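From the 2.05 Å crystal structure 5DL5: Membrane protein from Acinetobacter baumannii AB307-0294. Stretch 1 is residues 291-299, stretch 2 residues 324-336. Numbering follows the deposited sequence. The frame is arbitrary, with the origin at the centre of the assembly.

Stretch 1 291-299: VMLAYQQNT
Stretch 2 (324-336) SDFIGNHEKSAQI

Two neighbouring antiparallel strands of one chain, 291-299 and 332-336, pair by backbone hydrogen bonds, and the loop leading into the second strand is fastened to the first by two amide side chains. The strand axes run at 169° and approach to 4.7 Å; the contact buries 808 Å², both sides summed. Stretch 1 is extended throughout (phi -104 to -147°, psi 134 to 172°), as are K332 to I336 (phi -101 to -156°, psi 139 to 158°). The register pairs L293 with I336, A294 with Q335, Y295 with A334, Q296 with S333 and Q297 with K332.

A294 and Q335 form a hydrogen-bonded pair, A294 N to Q335 O 3.0 Å and Q335 N to A294 O 2.9 Å; Q296 and S333 repeat it, Q296 N to S333 O 3.0 Å and S333 N to Q296 O 2.8 Å. Between them Y295 and A334 form a non-hydrogen-bonded pair, CA to CA 4.5 Å, where CA-H...O contacts fill in: Y295 CA to S333 O 3.2 Å and A334 CA to A294 O 3.3 Å.

L293, Y295, Q297, K332, A334 and I336 share one face. There L293 (chi1 m, chi2 t) packs CD2 3.8 Å from CB of I336 (chi1 t, chi2 t), on the surface. Y295 (chi1 t, chi2 82°) leans along its own strand, its OH donating to Q297 OE1 at 2.6 Å, and the same OH lies 3.3 Å from CE of K332 (chi1 m, chi2 t, chi3 152°, chi4 p).

The other face carries A294, Q296, S333 and Q335. Q335 (chi1 t, chi2 t) has its OE1 3.5 Å from M292 CE. Q296 CB sits 3.5 Å from S333 OG (S333 chi1 p). Q296 (chi1 t, chi2 t, chi3 -68°) reaches out from that face to the loop: its NE2 donates to F326 O at 3.2 Å and, weakly, to D325 O at 3.2 Å. F326, whose carbonyl accepts, has a left-handed backbone, 58/52.

N298 (chi1 m, chi2 -99°) points toward the loop and is the most covered residue. Its N donates to E331 O at 2.9 Å, extending the ladder beyond the second strand, while its ND2 donates to the same E331 O at 3.2 Å and to F326 O at 3.3 Å, bridging two points of the loop. A type II turn from G328 to E331 shapes that loop: N329 is at -60/119, H330 at 67/10, and E331 N bonds to G328 O at 2.9 Å. The extended E331 side chain (chi1 t, chi2 t, chi3 4°) reaches across to G328, its OE1 accepting from G328 N at 2.9 Å, which ties the ends of the turn together.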

# COMPACT_ATOMS: atom_id res chain seq x y z
N VAL A 291 -1.58 9.71 -20.62
CA VAL A 291 -1.12 10.89 -19.85
C VAL A 291 -2.14 11.08 -18.79
O VAL A 291 -3.32 11.04 -19.07
CB VAL A 291 -0.98 12.24 -20.68
CG1 VAL A 291 -0.72 13.47 -19.78
CG2 VAL A 291 0.18 12.15 -21.65
N MET A 292 -1.69 11.31 -17.58
CA MET A 292 -2.59 11.61 -16.46
C MET A 292 -2.31 12.97 -15.83
O MET A 292 -1.15 13.28 -15.59
CB MET A 292 -2.49 10.50 -15.36
CG MET A 292 -3.41 10.76 -14.13
SD MET A 292 -3.16 9.54 -12.85
CE MET A 292 -1.52 9.79 -12.20
N LEU A 293 -3.35 13.68 -15.42
CA LEU A 293 -3.21 14.89 -14.60
C LEU A 293 -3.96 14.59 -13.29
O LEU A 293 -5.06 14.01 -13.33
CB LEU A 293 -3.79 16.20 -15.21
CG LEU A 293 -3.19 16.67 -16.52
CD1 LEU A 293 -3.97 17.83 -17.15
CD2 LEU A 293 -1.66 16.93 -16.39
N ALA A 294 -3.36 14.95 -12.15
CA ALA A 294 -4.08 14.72 -10.89
C ALA A 294 -3.81 15.87 -9.95
O ALA A 294 -2.71 16.44 -9.97
CB ALA A 294 -3.65 13.43 -10.27
N TYR A 295 -4.79 16.15 -9.10
CA TYR A 295 -4.70 17.15 -8.04
C TYR A 295 -5.16 16.51 -6.76
O TYR A 295 -6.10 15.74 -6.79
CB TYR A 295 -5.63 18.35 -8.40
CG TYR A 295 -5.73 19.37 -7.33
CD1 TYR A 295 -4.73 20.36 -7.18
CD2 TYR A 295 -6.78 19.35 -6.43
CE1 TYR A 295 -4.78 21.27 -6.11
CE2 TYR A 295 -6.87 20.25 -5.37
CZ TYR A 295 -5.87 21.25 -5.25
OH TYR A 295 -5.94 22.17 -4.18
N GLN A 296 -4.48 16.86 -5.64
CA GLN A 296 -4.68 16.23 -4.37
C GLN A 296 -4.59 17.31 -3.33
O GLN A 296 -3.76 18.20 -3.40
CB GLN A 296 -3.58 15.18 -4.18
CG GLN A 296 -3.66 14.33 -2.97
CD GLN A 296 -2.69 13.12 -3.07
OE1 GLN A 296 -2.90 12.25 -3.90
NE2 GLN A 296 -1.67 13.10 -2.28
N GLN A 297 -5.45 17.28 -2.31
CA GLN A 297 -5.35 18.34 -1.28
C GLN A 297 -5.73 17.80 0.08
O GLN A 297 -6.64 16.94 0.22
CB GLN A 297 -6.34 19.43 -1.71
CG GLN A 297 -6.72 20.40 -0.63
CD GLN A 297 -7.51 21.63 -1.15
OE1 GLN A 297 -7.71 21.83 -2.37
NE2 GLN A 297 -7.73 22.57 -0.21
N ASN A 298 -5.03 18.26 1.09
CA ASN A 298 -5.30 17.97 2.47
C ASN A 298 -5.96 19.16 3.16
O ASN A 298 -5.53 20.29 2.88
CB ASN A 298 -3.97 17.77 3.23
CG ASN A 298 -3.26 16.50 2.86
OD1 ASN A 298 -3.36 15.47 3.61
ND2 ASN A 298 -2.50 16.53 1.69
N THR A 299 -6.95 18.92 4.03
CA THR A 299 -7.45 19.99 4.90
C THR A 299 -7.55 19.37 6.35
O THR A 299 -7.37 18.12 6.56
CB THR A 299 -8.84 20.47 4.45
OG1 THR A 299 -9.72 19.37 4.37
CG2 THR A 299 -8.82 20.99 3.10
N SER A 324 7.53 10.33 -2.01
CA SER A 324 6.67 11.11 -1.12
C SER A 324 5.24 10.86 -1.41
O SER A 324 4.86 10.61 -2.55
CB SER A 324 6.94 12.65 -1.29
OG SER A 324 5.98 13.38 -0.61
N ASP A 325 4.40 10.94 -0.39
CA ASP A 325 2.97 10.75 -0.57
C ASP A 325 2.18 12.04 -0.60
O ASP A 325 0.93 11.98 -0.71
CB ASP A 325 2.43 9.91 0.52
CG ASP A 325 2.91 8.45 0.39
OD1 ASP A 325 2.85 7.86 -0.70
OD2 ASP A 325 3.24 7.91 1.42
N PHE A 326 2.82 13.19 -0.48
CA PHE A 326 2.06 14.50 -0.68
C PHE A 326 0.88 14.60 0.29
O PHE A 326 -0.23 14.93 -0.03
CB PHE A 326 1.70 14.77 -2.17
CG PHE A 326 2.97 14.88 -3.05
CD1 PHE A 326 3.62 13.73 -3.51
CD2 PHE A 326 3.57 16.11 -3.30
CE1 PHE A 326 4.87 13.83 -4.21
CE2 PHE A 326 4.77 16.25 -4.04
CZ PHE A 326 5.46 15.08 -4.42
N ILE A 327 1.26 14.39 1.55
CA ILE A 327 0.32 14.16 2.69
C ILE A 327 0.58 15.10 3.80
O ILE A 327 0.03 14.94 4.85
CB ILE A 327 0.46 12.71 3.28
CG1 ILE A 327 1.94 12.42 3.66
CG2 ILE A 327 -0.27 11.72 2.40
CD1 ILE A 327 2.16 11.08 4.40
N GLY A 328 1.32 16.15 3.60
CA GLY A 328 1.53 17.17 4.60
C GLY A 328 0.25 17.95 4.94
O GLY A 328 -0.75 18.00 4.19
N ASN A 329 0.33 18.54 6.10
CA ASN A 329 -0.72 19.32 6.70
C ASN A 329 -1.06 20.52 5.74
O ASN A 329 -0.19 21.27 5.42
CB ASN A 329 -0.30 19.73 8.07
CG ASN A 329 -1.38 20.53 8.84
OD1 ASN A 329 -2.11 21.36 8.29
ND2 ASN A 329 -1.33 20.41 10.13
N HIS A 330 -2.33 20.56 5.26
CA HIS A 330 -2.83 21.60 4.25
C HIS A 330 -2.19 21.47 2.91
O HIS A 330 -2.35 22.35 2.11
CB HIS A 330 -2.63 23.04 4.80
CG HIS A 330 -3.75 23.48 5.68
ND1 HIS A 330 -4.11 22.82 6.86
CD2 HIS A 330 -4.66 24.49 5.51
CE1 HIS A 330 -5.16 23.42 7.40
NE2 HIS A 330 -5.52 24.42 6.60
N GLU A 331 -1.42 20.37 2.63
CA GLU A 331 -0.67 20.32 1.40
C GLU A 331 -1.58 20.16 0.19
O GLU A 331 -2.46 19.28 0.14
CB GLU A 331 0.34 19.15 1.42
CG GLU A 331 1.24 19.14 0.21
CD GLU A 331 2.33 18.11 0.21
OE1 GLU A 331 2.37 17.30 1.14
OE2 GLU A 331 3.10 18.11 -0.78
N LYS A 332 -1.34 20.99 -0.80
CA LYS A 332 -1.91 20.77 -2.12
C LYS A 332 -0.88 20.17 -3.07
O LYS A 332 0.26 20.51 -2.95
CB LYS A 332 -2.39 22.12 -2.71
CG LYS A 332 -3.44 22.83 -1.87
CD LYS A 332 -3.71 24.17 -2.56
CE LYS A 332 -5.08 24.75 -2.36
NZ LYS A 332 -5.02 25.45 -1.09
N SER A 333 -1.29 19.39 -4.11
CA SER A 333 -0.27 18.96 -5.06
C SER A 333 -0.88 18.63 -6.43
O SER A 333 -2.10 18.38 -6.58
CB SER A 333 0.47 17.69 -4.52
OG SER A 333 -0.44 16.63 -4.25
N ALA A 334 -0.02 18.68 -7.45
CA ALA A 334 -0.44 18.52 -8.83
C ALA A 334 0.59 17.66 -9.53
O ALA A 334 1.78 17.80 -9.27
CB ALA A 334 -0.54 19.86 -9.52
N GLN A 335 0.10 16.75 -10.36
CA GLN A 335 0.91 15.83 -11.05
C GLN A 335 0.59 15.79 -12.53
O GLN A 335 -0.56 15.80 -12.93
CB GLN A 335 0.65 14.41 -10.49
CG GLN A 335 1.19 13.27 -11.35
CD GLN A 335 1.09 11.82 -10.79
OE1 GLN A 335 1.70 10.93 -11.35
NE2 GLN A 335 0.30 11.59 -9.69
N ILE A 336 1.64 15.57 -13.29
CA ILE A 336 1.53 15.09 -14.66
C ILE A 336 2.34 13.79 -14.81
O ILE A 336 3.44 13.70 -14.32
CB ILE A 336 2.01 16.14 -15.66
CG1 ILE A 336 1.98 15.56 -17.10
CG2 ILE A 336 3.45 16.53 -15.38
CD1 ILE A 336 1.90 16.65 -18.08